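Local coordinates for 5' nucleotidase family protein (Staphylococcus aureus subsp. aureus, PDB 4Q7F), which is of unspecified function but belongs to the 5'-nucleotidase family, joining a metal-binding calcineurin-like phosphoesterase domain to a C-terminal domain with a ligand pocket between them, at residues A[359-364]-A[470-475]; A[19-24]-A[273-278]; A[183-188]-A[230-235]; A[96-101]-A[124-129]. All coordinates share one frame; numbering follows the deposited sequence. Where two conformers were deposited one is given.

How the interactions relate
From the N terminus, the first strand, 19-24, opens interaction 2, which does not close until 273-278 pairs with it about 250 residues later. Two shorter loops lie within that span, one after the other: interaction 4 joins the ends of two helices at 96-101 and 124-129, and interaction 3 sets the helix at 183-188 beside the one at 230-235. Interaction 2 pairs two adjacent inner strands of one sheet of the calcineurin-like part, while 3 and 4 join helices, or their ends, to one another. Interaction 1 follows in series, closing a loop inside the C-terminal domain, with its centre 48 Å from that of interaction 2. No two of the loops cross.

Interaction 1: residues A[359-364]-A[470-475]; sequences VACTAL and YTICVN
Val359 and Ile472 sit side by side in two parallel strands, and the isoleucine can be followed outward over its neighbour. Its CB rests 3.8 Å from Val359 O. CG1, anti to the backbone N (chi1 -175°), lies 3.6 Å from that same oxygen. From there CD1 runs out to meet CG1 of Val359 at 3.8 Å, and the two branched side chains cross obliquely. Cys361 SG extends this apolar face by touching Val474 CG1 at 3.9 Å. Tyr437 of the next strand also touches Ile472 and Cys361; buried beside it, this face suits compact apolar residues. On the other face the small Ala360 CB meets Cys473 CB against helix 342-355.

The backbone pairing has the alternation of a parallel sheet. Val359 reaches back to Thr471 O through its N and forward to Cys473 N through its O (2.7 Å), and Cys361 N then binds Cys473 O. Beyond this the strands part, and a water bridges Cys361 O and Asn475 N. A second water joins Thr362 OG1 to Asn475 ND2. Asn475 OD1 caps the helix that follows by accepting from Arg478 N, a role well suited to asparagine. The pair thus forms the middle of the mixed sheet of the C-terminal domain, with a strand end that delivers Asn475 to the pocket of the bound (2R,3S,5R)-5-(6-amino-9H-purin-9-yl)-tetrahydro-2-(hydroxymethyl)furan-3-ol.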
# COMPACT_ATOMS: atom_id res chain seq x y z
N VAL A 359 -11.09 3.58 24.79
CA VAL A 359 -11.38 4.07 23.48
C VAL A 359 -10.77 3.13 22.43
O VAL A 359 -9.79 2.43 22.70
CB VAL A 359 -10.80 5.49 23.31
CG1 VAL A 359 -11.04 6.04 21.91
CG2 VAL A 359 -11.40 6.43 24.37
N ALA A 360 -11.42 3.07 21.28
CA ALA A 360 -10.92 2.30 20.14
C ALA A 360 -11.12 3.13 18.88
O ALA A 360 -11.84 4.14 18.90
CB ALA A 360 -11.63 0.97 20.03
N CYS A 361 -10.45 2.74 17.80
CA CYS A 361 -10.63 3.42 16.54
C CYS A 361 -10.23 2.51 15.40
O CYS A 361 -9.49 1.55 15.60
CB CYS A 361 -9.84 4.70 16.47
SG CYS A 361 -8.04 4.46 16.39
N THR A 362 -10.82 2.79 14.24
CA THR A 362 -10.49 2.11 12.98
C THR A 362 -10.81 3.00 11.80
O THR A 362 -11.70 3.85 11.87
CB THR A 362 -11.19 0.76 12.81
OG1 THR A 362 -10.67 0.09 11.65
CG2 THR A 362 -12.69 0.94 12.71
N ALA A 363 -10.06 2.81 10.73
CA ALA A 363 -10.31 3.53 9.50
C ALA A 363 -11.38 2.74 8.77
O ALA A 363 -11.65 1.58 9.13
CB ALA A 363 -9.04 3.62 8.66
N LEU A 364 -12.05 3.38 7.83
CA LEU A 364 -12.96 2.67 6.94
C LEU A 364 -12.12 2.49 5.66
O LEU A 364 -11.79 3.46 4.96
CB LEU A 364 -14.22 3.47 6.64
CG LEU A 364 -15.21 2.75 5.71
CD1 LEU A 364 -15.81 1.54 6.41
CD2 LEU A 364 -16.29 3.71 5.26
N TYR A 470 -5.69 7.66 29.68
CA TYR A 470 -6.76 6.80 29.12
C TYR A 470 -6.09 5.77 28.27
O TYR A 470 -4.91 5.89 27.99
CB TYR A 470 -7.72 7.61 28.24
CG TYR A 470 -8.41 8.75 28.95
CD1 TYR A 470 -9.61 8.55 29.62
CD2 TYR A 470 -7.87 10.02 28.95
CE1 TYR A 470 -10.25 9.60 30.28
CE2 TYR A 470 -8.49 11.07 29.63
CZ TYR A 470 -9.69 10.86 30.27
OH TYR A 470 -10.32 11.90 30.92
N THR A 471 -6.84 4.74 27.89
CA THR A 471 -6.33 3.70 27.01
C THR A 471 -7.09 3.66 25.69
O THR A 471 -8.32 3.82 25.65
CB THR A 471 -6.36 2.29 27.63
OG1 THR A 471 -7.68 1.98 28.11
CG2 THR A 471 -5.39 2.22 28.77
N ILE A 472 -6.35 3.40 24.61
CA ILE A 472 -6.94 3.36 23.30
C ILE A 472 -6.42 2.16 22.52
O ILE A 472 -5.24 1.86 22.54
CB ILE A 472 -6.74 4.70 22.53
CG1 ILE A 472 -7.47 4.69 21.20
CG2 ILE A 472 -5.26 5.00 22.32
CD1 ILE A 472 -7.50 6.04 20.51
N CYS A 473 -7.35 1.45 21.91
CA CYS A 473 -7.01 0.33 21.02
C CYS A 473 -6.85 0.88 19.61
O CYS A 473 -7.80 1.46 19.03
CB CYS A 473 -8.13 -0.71 21.03
SG CYS A 473 -7.73 -2.19 20.10
N VAL A 474 -5.64 0.73 19.06
CA VAL A 474 -5.36 1.15 17.71
C VAL A 474 -4.72 -0.03 16.97
O VAL A 474 -4.29 -1.01 17.59
CB VAL A 474 -4.43 2.37 17.65
CG1 VAL A 474 -4.98 3.47 18.56
CG2 VAL A 474 -3.01 2.01 18.07
N ASN A 475 -4.68 0.04 15.64
CA ASN A 475 -3.99 -1.05 14.90
C ASN A 475 -2.46 -0.85 14.91
O ASN A 475 -1.99 0.24 15.27
CB ASN A 475 -4.56 -1.23 13.51
CG ASN A 475 -4.31 -0.04 12.59
OD1 ASN A 475 -3.23 0.52 12.54
ND2 ASN A 475 -5.30 0.27 11.80
O HOH W 1 -6.44 2.10 14.52
O HOH W 2 -7.98 -0.97 12.11

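Interaction 2: residues A[19-24]-A[273-278]; sequences NIAFYV and RVVLST
Ile20, Phe22, Val274 and Leu276 make up the tightly packed face of this antiparallel strand pair. Ile20 and Leu276 lie side by side and point the same way, with CG2 of the isoleucine 3.8 Å from CB of the leucine. CE1 of the Phe22 ring lies 4.1 Å from CD1 of Leu276, and the two side chains cross at a slant, while the oxygen of Val274 sits at the ring's edge, in its plane. Between the two backbones, Ile20 and Leu276 exchange a pair of hydrogen bonds, and Phe22 and Val274 do the same, the bond from Phe22 N to Val274 O measuring 2.8 Å. Ile242 touches Phe22, Val274 and Leu276, and Ile262 packs on Val274. Two sheets thus meet face to face through branched and aromatic side chains, as in the beta-sandwich core of the calcineurin-like phosphoesterase fold.

The opposite face is more polar, and Tyr62 covers Asn19, Ala21, Tyr23 and Arg273 there. Ala21 CB is 4.2 Å from Val275 CG2. Towards one end the aliphatic part of Arg273 lies alongside Tyr23, its CD 3.6 Å from CE1 of the ring. The guanidinium plane stands 79° from the ring plane, and Asp58 receives both a salt bridge from Arg273 NH1 and a hydrogen bond from the tyrosine hydroxyl. The loose, partly exposed part is the other end, where Asn19 CB meets Ser277 CB at 3.9 Å, while their polar tips turn to other partners: Asn19 OD1 to Asp63 N, Ser277 OG to Glu287.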
# COMPACT_ATOMS: atom_id res chain seq x y z
N ASN A 19 17.60 -1.07 -30.68
CA ASN A 19 16.83 -0.57 -29.55
C ASN A 19 16.63 -1.57 -28.42
O ASN A 19 17.00 -2.75 -28.54
CB ASN A 19 15.49 -0.06 -30.06
CG ASN A 19 14.65 -1.15 -30.69
OD1 ASN A 19 14.68 -2.30 -30.26
ND2 ASN A 19 13.84 -0.78 -31.67
N ILE A 20 16.03 -1.09 -27.33
CA ILE A 20 15.79 -1.92 -26.18
C ILE A 20 14.63 -1.36 -25.40
O ILE A 20 14.56 -0.15 -25.12
CB ILE A 20 17.05 -2.03 -25.29
CG1 ILE A 20 16.77 -2.88 -24.05
CG2 ILE A 20 17.57 -0.64 -24.93
CD1 ILE A 20 17.96 -3.03 -23.12
N ALA A 21 13.71 -2.25 -25.06
CA ALA A 21 12.54 -1.82 -24.32
C ALA A 21 12.54 -2.34 -22.90
O ALA A 21 12.88 -3.50 -22.65
CB ALA A 21 11.26 -2.25 -25.03
N PHE A 22 12.14 -1.45 -21.99
CA PHE A 22 12.00 -1.74 -20.59
C PHE A 22 10.54 -1.72 -20.21
O PHE A 22 9.88 -0.71 -20.39
CB PHE A 22 12.75 -0.71 -19.75
CG PHE A 22 14.23 -0.80 -19.85
CD1 PHE A 22 14.91 -0.09 -20.82
CD2 PHE A 22 14.96 -1.58 -18.96
CE1 PHE A 22 16.29 -0.15 -20.91
CE2 PHE A 22 16.33 -1.64 -19.04
CZ PHE A 22 17.00 -0.94 -20.02
N TYR A 23 10.05 -2.84 -19.72
CA TYR A 23 8.67 -2.99 -19.27
C TYR A 23 8.63 -3.14 -17.76
O TYR A 23 9.36 -3.96 -17.18
CB TYR A 23 8.05 -4.25 -19.86
CG TYR A 23 7.91 -4.21 -21.34
CD1 TYR A 23 6.78 -3.63 -21.91
CD2 TYR A 23 8.90 -4.73 -22.18
CE1 TYR A 23 6.62 -3.57 -23.27
CE2 TYR A 23 8.74 -4.69 -23.55
CZ TYR A 23 7.61 -4.11 -24.08
OH TYR A 23 7.44 -4.04 -25.41
N VAL A 24 7.72 -2.41 -17.13
CA VAL A 24 7.63 -2.49 -15.70
C VAL A 24 6.20 -2.54 -15.21
O VAL A 24 5.33 -1.86 -15.74
CB VAL A 24 8.40 -1.32 -15.01
CG1 VAL A 24 8.00 0.02 -15.60
CG2 VAL A 24 8.19 -1.34 -13.50
N ARG A 273 6.36 1.36 -20.28
CA ARG A 273 7.29 0.94 -21.35
C ARG A 273 8.20 2.11 -21.67
O ARG A 273 7.72 3.20 -21.98
CB ARG A 273 6.58 0.50 -22.61
CG ARG A 273 7.52 -0.04 -23.68
CD ARG A 273 6.80 -0.36 -24.97
NE ARG A 273 6.42 0.85 -25.72
CZ ARG A 273 5.54 0.87 -26.72
NH1 ARG A 273 4.92 -0.24 -27.11
NH2 ARG A 273 5.28 2.00 -27.36
N VAL A 274 9.50 1.89 -21.56
CA VAL A 274 10.48 2.90 -21.91
C VAL A 274 11.36 2.27 -22.95
O VAL A 274 11.89 1.19 -22.72
CB VAL A 274 11.30 3.34 -20.70
CG1 VAL A 274 12.40 4.30 -21.13
CG2 VAL A 274 10.39 4.01 -19.68
N VAL A 275 11.51 2.94 -24.09
CA VAL A 275 12.33 2.45 -25.17
C VAL A 275 13.53 3.36 -25.37
O VAL A 275 13.42 4.60 -25.39
CB VAL A 275 11.56 2.39 -26.51
CG1 VAL A 275 12.45 1.83 -27.62
CG2 VAL A 275 10.30 1.56 -26.37
N LEU A 276 14.69 2.73 -25.50
CA LEU A 276 15.90 3.44 -25.78
C LEU A 276 16.35 2.97 -27.16
O LEU A 276 16.16 1.80 -27.50
CB LEU A 276 16.96 3.13 -24.74
CG LEU A 276 16.72 3.36 -23.27
CD1 LEU A 276 18.06 3.15 -22.57
CD2 LEU A 276 16.15 4.73 -22.93
N SER A 277 16.91 3.88 -27.97
CA SER A 277 17.41 3.51 -29.31
C SER A 277 18.69 4.27 -29.65
O SER A 277 18.93 5.36 -29.14
CB SER A 277 16.35 3.70 -30.42
OG SER A 277 15.92 5.05 -30.52
N THR A 278 19.53 3.66 -30.48
CA THR A 278 20.81 4.26 -30.85
C THR A 278 20.68 5.34 -31.93
O THR A 278 19.77 5.33 -32.74
CB THR A 278 21.80 3.19 -31.35
OG1 THR A 278 21.22 2.47 -32.44
CG2 THR A 278 22.13 2.22 -30.24

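Interaction 3: residues A[183-188]-A[230-235]; sequences SAFEIL and YAMLEA
Phe185 turns the edge of its ring to the backbone of the neighbouring helix: the carbonyl carbon of Ala231 lies at that edge, in the ring plane, and CE2 comes 3.3 Å from Ala231 O. With CG anti to the backbone N (chi1 178°), the ring leaves its own helix and reaches across to the other. There it finds two alanines one turn apart, whose short side chains let the aromatic group come close: CD2 is 3.8 Å from Ala231 CB, and CE2 is equally near Ala235 CB. Phe236, just beyond, meets the same ring.

Met232, present as selenomethionine, makes the return crossing from helix 230-235. Its CG passes 3.9 Å from Phe185 CA. The chain then bends at chi3 (95°), and the terminal CE ends between two residues one turn apart, 3.9 Å from Ala184 CB and 3.7 Å from Leu188 CD2. The methionine and leucine side chains slant across each other. A long, flexible, unbranched chain is apt here, since it can lie between Ala184 and Leu188 while Leu162, Tyr206 and Phe243 touch it from the sheet side.

No hydrogen bond links the two segments directly. Glu228, just before the second helix, accepts from Ala184 N and also bonds Ser183 OG, the N-cap of the first. The axes of the two short helical segments run 31° apart and 9.7 Å from each other, a roughly parallel pair. Both cover one face of the sheet containing strands 155-163, 201-207 and 242-244, as consecutive beta-alpha-beta crossovers between adjacent parallel strands place them.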
# COMPACT_ATOMS: atom_id res chain seq x y z
N SER A 183 18.11 6.58 3.51
CA SER A 183 17.53 7.48 2.52
C SER A 183 17.87 7.03 1.10
O SER A 183 19.04 6.79 0.79
CB SER A 183 18.10 8.88 2.72
OG SER A 183 17.88 9.68 1.57
N ALA A 184 16.86 6.94 0.23
CA ALA A 184 17.07 6.54 -1.16
C ALA A 184 17.88 7.62 -1.87
O ALA A 184 18.71 7.31 -2.72
CB ALA A 184 15.75 6.33 -1.88
N PHE A 185 17.67 8.87 -1.50
CA PHE A 185 18.43 9.97 -2.08
C PHE A 185 19.92 9.83 -1.77
O PHE A 185 20.77 9.99 -2.66
CB PHE A 185 17.94 11.31 -1.53
CG PHE A 185 18.71 12.49 -2.05
CD1 PHE A 185 19.96 12.80 -1.54
CD2 PHE A 185 18.19 13.30 -3.04
CE1 PHE A 185 20.68 13.88 -2.01
CE2 PHE A 185 18.90 14.39 -3.52
CZ PHE A 185 20.15 14.68 -3.01
N GLU A 186 20.23 9.55 -0.51
CA GLU A 186 21.63 9.45 -0.07
C GLU A 186 22.36 8.27 -0.70
O GLU A 186 23.50 8.40 -1.11
CB GLU A 186 21.74 9.36 1.45
CG GLU A 186 21.24 10.60 2.17
CD GLU A 186 21.37 10.49 3.68
OE1 GLU A 186 22.08 9.58 4.16
OE2 GLU A 186 20.76 11.33 4.37
N ILE A 187 21.70 7.12 -0.75
CA ILE A 187 22.33 5.94 -1.35
C ILE A 187 22.54 6.17 -2.85
O ILE A 187 23.58 5.79 -3.41
CB ILE A 187 21.53 4.66 -1.06
CG1 ILE A 187 21.49 4.40 0.44
CG2 ILE A 187 22.14 3.47 -1.79
CD1 ILE A 187 22.85 4.34 1.13
N LEU A 188 21.56 6.78 -3.51
CA LEU A 188 21.69 7.08 -4.93
C LEU A 188 22.88 8.01 -5.13
O LEU A 188 23.75 7.74 -5.96
CB LEU A 188 20.42 7.72 -5.50
CG LEU A 188 20.49 8.13 -6.98
CD1 LEU A 188 20.81 6.94 -7.86
CD2 LEU A 188 19.17 8.76 -7.40
N TYR A 230 11.33 13.40 -6.23
CA TYR A 230 11.58 14.71 -6.81
C TYR A 230 13.00 15.17 -6.51
O TYR A 230 13.73 15.60 -7.41
CB TYR A 230 10.57 15.76 -6.34
CG TYR A 230 10.76 17.06 -7.06
CD1 TYR A 230 11.67 18.01 -6.60
CD2 TYR A 230 10.05 17.34 -8.22
CE1 TYR A 230 11.86 19.20 -7.27
CE2 TYR A 230 10.23 18.54 -8.89
CZ TYR A 230 11.14 19.46 -8.42
OH TYR A 230 11.32 20.64 -9.10
N ALA A 231 13.40 15.09 -5.24
CA ALA A 231 14.74 15.49 -4.84
C ALA A 231 15.79 14.69 -5.62
O ALA A 231 16.84 15.22 -5.97
CB ALA A 231 14.93 15.30 -3.35
N MSE A 232 15.50 13.43 -5.90
CA MSE A 232 16.42 12.57 -6.66
C MSE A 232 16.58 13.07 -8.08
O MSE A 232 17.70 13.21 -8.59
CB MSE A 232 15.93 11.13 -6.59
CG MSE A 232 16.23 10.51 -5.23
SE MSE A 232 14.96 9.03 -4.86
CE MSE A 232 16.14 7.60 -5.53
N LEU A 233 15.47 13.34 -8.75
CA LEU A 233 15.53 13.87 -10.12
C LEU A 233 16.14 15.27 -10.16
O LEU A 233 17.05 15.53 -10.94
CB LEU A 233 14.13 13.89 -10.75
CG LEU A 233 13.55 12.54 -11.15
CD1 LEU A 233 12.05 12.64 -11.37
CD2 LEU A 233 14.25 12.02 -12.39
N GLU A 234 15.63 16.15 -9.30
CA GLU A 234 16.11 17.51 -9.22
C GLU A 234 17.63 17.57 -9.10
O GLU A 234 18.27 18.40 -9.73
CB GLU A 234 15.47 18.21 -8.00
CG GLU A 234 15.94 19.65 -7.77
CD GLU A 234 15.42 20.24 -6.45
OE1 GLU A 234 15.08 21.43 -6.44
OE2 GLU A 234 15.34 19.52 -5.43
N ALA A 235 18.21 16.68 -8.30
CA ALA A 235 19.64 16.64 -8.09
C ALA A 235 20.41 15.83 -9.12
O ALA A 235 21.53 16.22 -9.50
CB ALA A 235 19.94 16.10 -6.70

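Interaction 4: residues A[96-101]-A[124-129]; sequences FYNRMA and RRLNYP
Different first torsions bring Asn98 and Asn127 together. In Asn98, CG is anti to the carbonyl carbon (chi1 -81°); in Asn127 it lies between the backbone N and the carbonyl carbon (chi1 66°). The two side chains slide past each other in opposite directions, with their amide planes stacked and 26° apart.

Each amide works on the other segment's backbone. Asn98 ND2 gives a bond of 3.0 Å to Arg125 O, with the acceptor close to the amide plane, while its OD1 accepts from Asn127 N at 2.8 Å. Asn127 ND2 in turn donates to Asn98 O. Asparagine suits both places, since a short amide carries donor and acceptor on one rigid plane. A water lies 2.7 Å from Asn127 OD1 and near Tyr97 O.

The buried flank is largely aromatic and aliphatic. Leu126 CD2 lies 4.1 Å from Tyr97 CB, and Tyr128 slants across Tyr97, its OH 3.3 Å from Tyr97 CD2. The Tyr97 hydroxyl bonds Asp69, at the end of strand 65-69.

Arg125 ends helix 116-125, and Asn98 stands near the end of helix 91-99. Carbonyls near such ends have few or weak partners in their own helix; Asn98 O has a weak one from Ala101 N. The partial negative charge there probably favours an N-H donor. The two asparagines supply one each, joining the helix ends by reciprocal bonds that need no formal charge.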
# COMPACT_ATOMS: atom_id res chain seq x y z
N PHE A 96 3.81 -18.06 -10.43
CA PHE A 96 3.34 -17.14 -11.46
C PHE A 96 4.49 -16.27 -11.94
O PHE A 96 4.72 -16.17 -13.16
CB PHE A 96 2.17 -16.25 -10.98
CG PHE A 96 0.84 -16.95 -10.93
CD1 PHE A 96 0.19 -17.30 -12.10
CD2 PHE A 96 0.23 -17.25 -9.72
CE1 PHE A 96 -1.03 -17.95 -12.08
CE2 PHE A 96 -0.99 -17.89 -9.69
CZ PHE A 96 -1.62 -18.24 -10.86
N TYR A 97 5.21 -15.63 -11.02
CA TYR A 97 6.31 -14.76 -11.45
C TYR A 97 7.39 -15.54 -12.19
O TYR A 97 7.93 -15.09 -13.21
CB TYR A 97 6.91 -13.98 -10.29
CG TYR A 97 6.14 -12.73 -9.94
CD1 TYR A 97 5.06 -12.77 -9.07
CD2 TYR A 97 6.49 -11.52 -10.50
CE1 TYR A 97 4.35 -11.61 -8.77
CE2 TYR A 97 5.79 -10.37 -10.22
CZ TYR A 97 4.73 -10.42 -9.35
OH TYR A 97 4.07 -9.24 -9.09
N ASN A 98 7.71 -16.72 -11.66
CA ASN A 98 8.73 -17.53 -12.23
C ASN A 98 8.46 -17.96 -13.67
O ASN A 98 9.41 -17.98 -14.47
CB ASN A 98 9.06 -18.75 -11.33
CG ASN A 98 9.98 -18.39 -10.18
OD1 ASN A 98 10.47 -17.28 -10.09
ND2 ASN A 98 10.24 -19.35 -9.31
N ARG A 99 7.21 -18.31 -14.01
CA ARG A 99 6.87 -18.71 -15.38
C ARG A 99 7.09 -17.57 -16.36
O ARG A 99 7.44 -17.80 -17.51
CB ARG A 99 5.39 -19.03 -15.58
CG ARG A 99 4.75 -20.02 -14.67
CD ARG A 99 3.49 -20.50 -15.35
NE ARG A 99 2.49 -20.89 -14.39
CZ ARG A 99 1.34 -20.26 -14.23
NH1 ARG A 99 0.50 -20.68 -13.30
NH2 ARG A 99 1.02 -19.24 -15.02
N MSE A 100 6.88 -16.35 -15.89
CA MSE A 100 6.93 -15.18 -16.77
C MSE A 100 8.30 -14.70 -17.18
O MSE A 100 8.42 -13.77 -17.98
CB MSE A 100 6.19 -14.07 -16.02
CG MSE A 100 4.72 -14.46 -15.93
SE MSE A 100 3.78 -13.07 -14.94
CE MSE A 100 2.06 -14.04 -14.91
N ALA A 101 9.33 -15.28 -16.60
CA ALA A 101 10.71 -14.91 -16.94
C ALA A 101 11.04 -13.42 -16.83
O ALA A 101 11.43 -12.79 -17.81
CB ALA A 101 11.10 -15.46 -18.30
N ARG A 124 14.40 -16.36 -2.20
CA ARG A 124 15.19 -17.51 -2.65
C ARG A 124 14.41 -18.44 -3.58
O ARG A 124 15.01 -19.20 -4.32
CB ARG A 124 15.86 -18.26 -1.48
CG ARG A 124 14.97 -18.80 -0.38
CD ARG A 124 15.78 -19.56 0.68
NE ARG A 124 14.97 -19.89 1.86
CZ ARG A 124 14.89 -19.18 2.98
NH1 ARG A 124 14.09 -19.58 3.96
NH2 ARG A 124 15.60 -18.06 3.15
N ARG A 125 13.08 -18.36 -3.54
CA ARG A 125 12.23 -19.18 -4.42
C ARG A 125 12.10 -18.53 -5.85
O ARG A 125 11.85 -19.22 -6.83
CB ARG A 125 10.84 -19.38 -3.81
CG ARG A 125 10.78 -20.34 -2.63
CD ARG A 125 9.35 -20.38 -2.04
NE ARG A 125 9.23 -21.27 -0.87
CZ ARG A 125 9.07 -22.60 -0.93
NH1 ARG A 125 9.03 -23.24 -2.09
NH2 ARG A 125 8.95 -23.29 0.20
N LEU A 126 12.27 -17.21 -5.94
CA LEU A 126 12.20 -16.50 -7.21
C LEU A 126 13.42 -16.81 -8.08
O LEU A 126 14.54 -16.97 -7.57
CB LEU A 126 12.11 -15.00 -7.01
CG LEU A 126 10.85 -14.46 -6.32
CD1 LEU A 126 11.01 -13.01 -5.88
CD2 LEU A 126 9.64 -14.58 -7.24
N ASN A 127 13.19 -16.84 -9.38
CA ASN A 127 14.26 -17.14 -10.36
C ASN A 127 14.92 -15.90 -11.01
O ASN A 127 15.51 -15.99 -12.06
CB ASN A 127 13.75 -18.13 -11.42
CG ASN A 127 12.65 -17.55 -12.30
OD1 ASN A 127 12.46 -16.35 -12.35
ND2 ASN A 127 11.93 -18.42 -12.99
N TYR A 128 14.84 -14.76 -10.33
CA TYR A 128 15.50 -13.54 -10.76
C TYR A 128 15.85 -12.76 -9.50
O TYR A 128 15.23 -12.97 -8.47
CB TYR A 128 14.61 -12.71 -11.68
CG TYR A 128 13.27 -12.37 -11.07
CD1 TYR A 128 13.11 -11.26 -10.24
CD2 TYR A 128 12.18 -13.16 -11.32
CE1 TYR A 128 11.89 -10.96 -9.68
CE2 TYR A 128 10.95 -12.87 -10.76
CZ TYR A 128 10.82 -11.77 -9.95
OH TYR A 128 9.60 -11.50 -9.42
N PRO A 129 16.84 -11.86 -9.57
CA PRO A 129 17.25 -11.09 -8.41
C PRO A 129 16.34 -9.94 -8.04
O PRO A 129 15.73 -9.32 -8.91
CB PRO A 129 18.60 -10.52 -8.82
CG PRO A 129 18.53 -10.43 -10.30
CD PRO A 129 17.76 -11.67 -10.70
O HOH W 3 10.58 -14.93 -13.76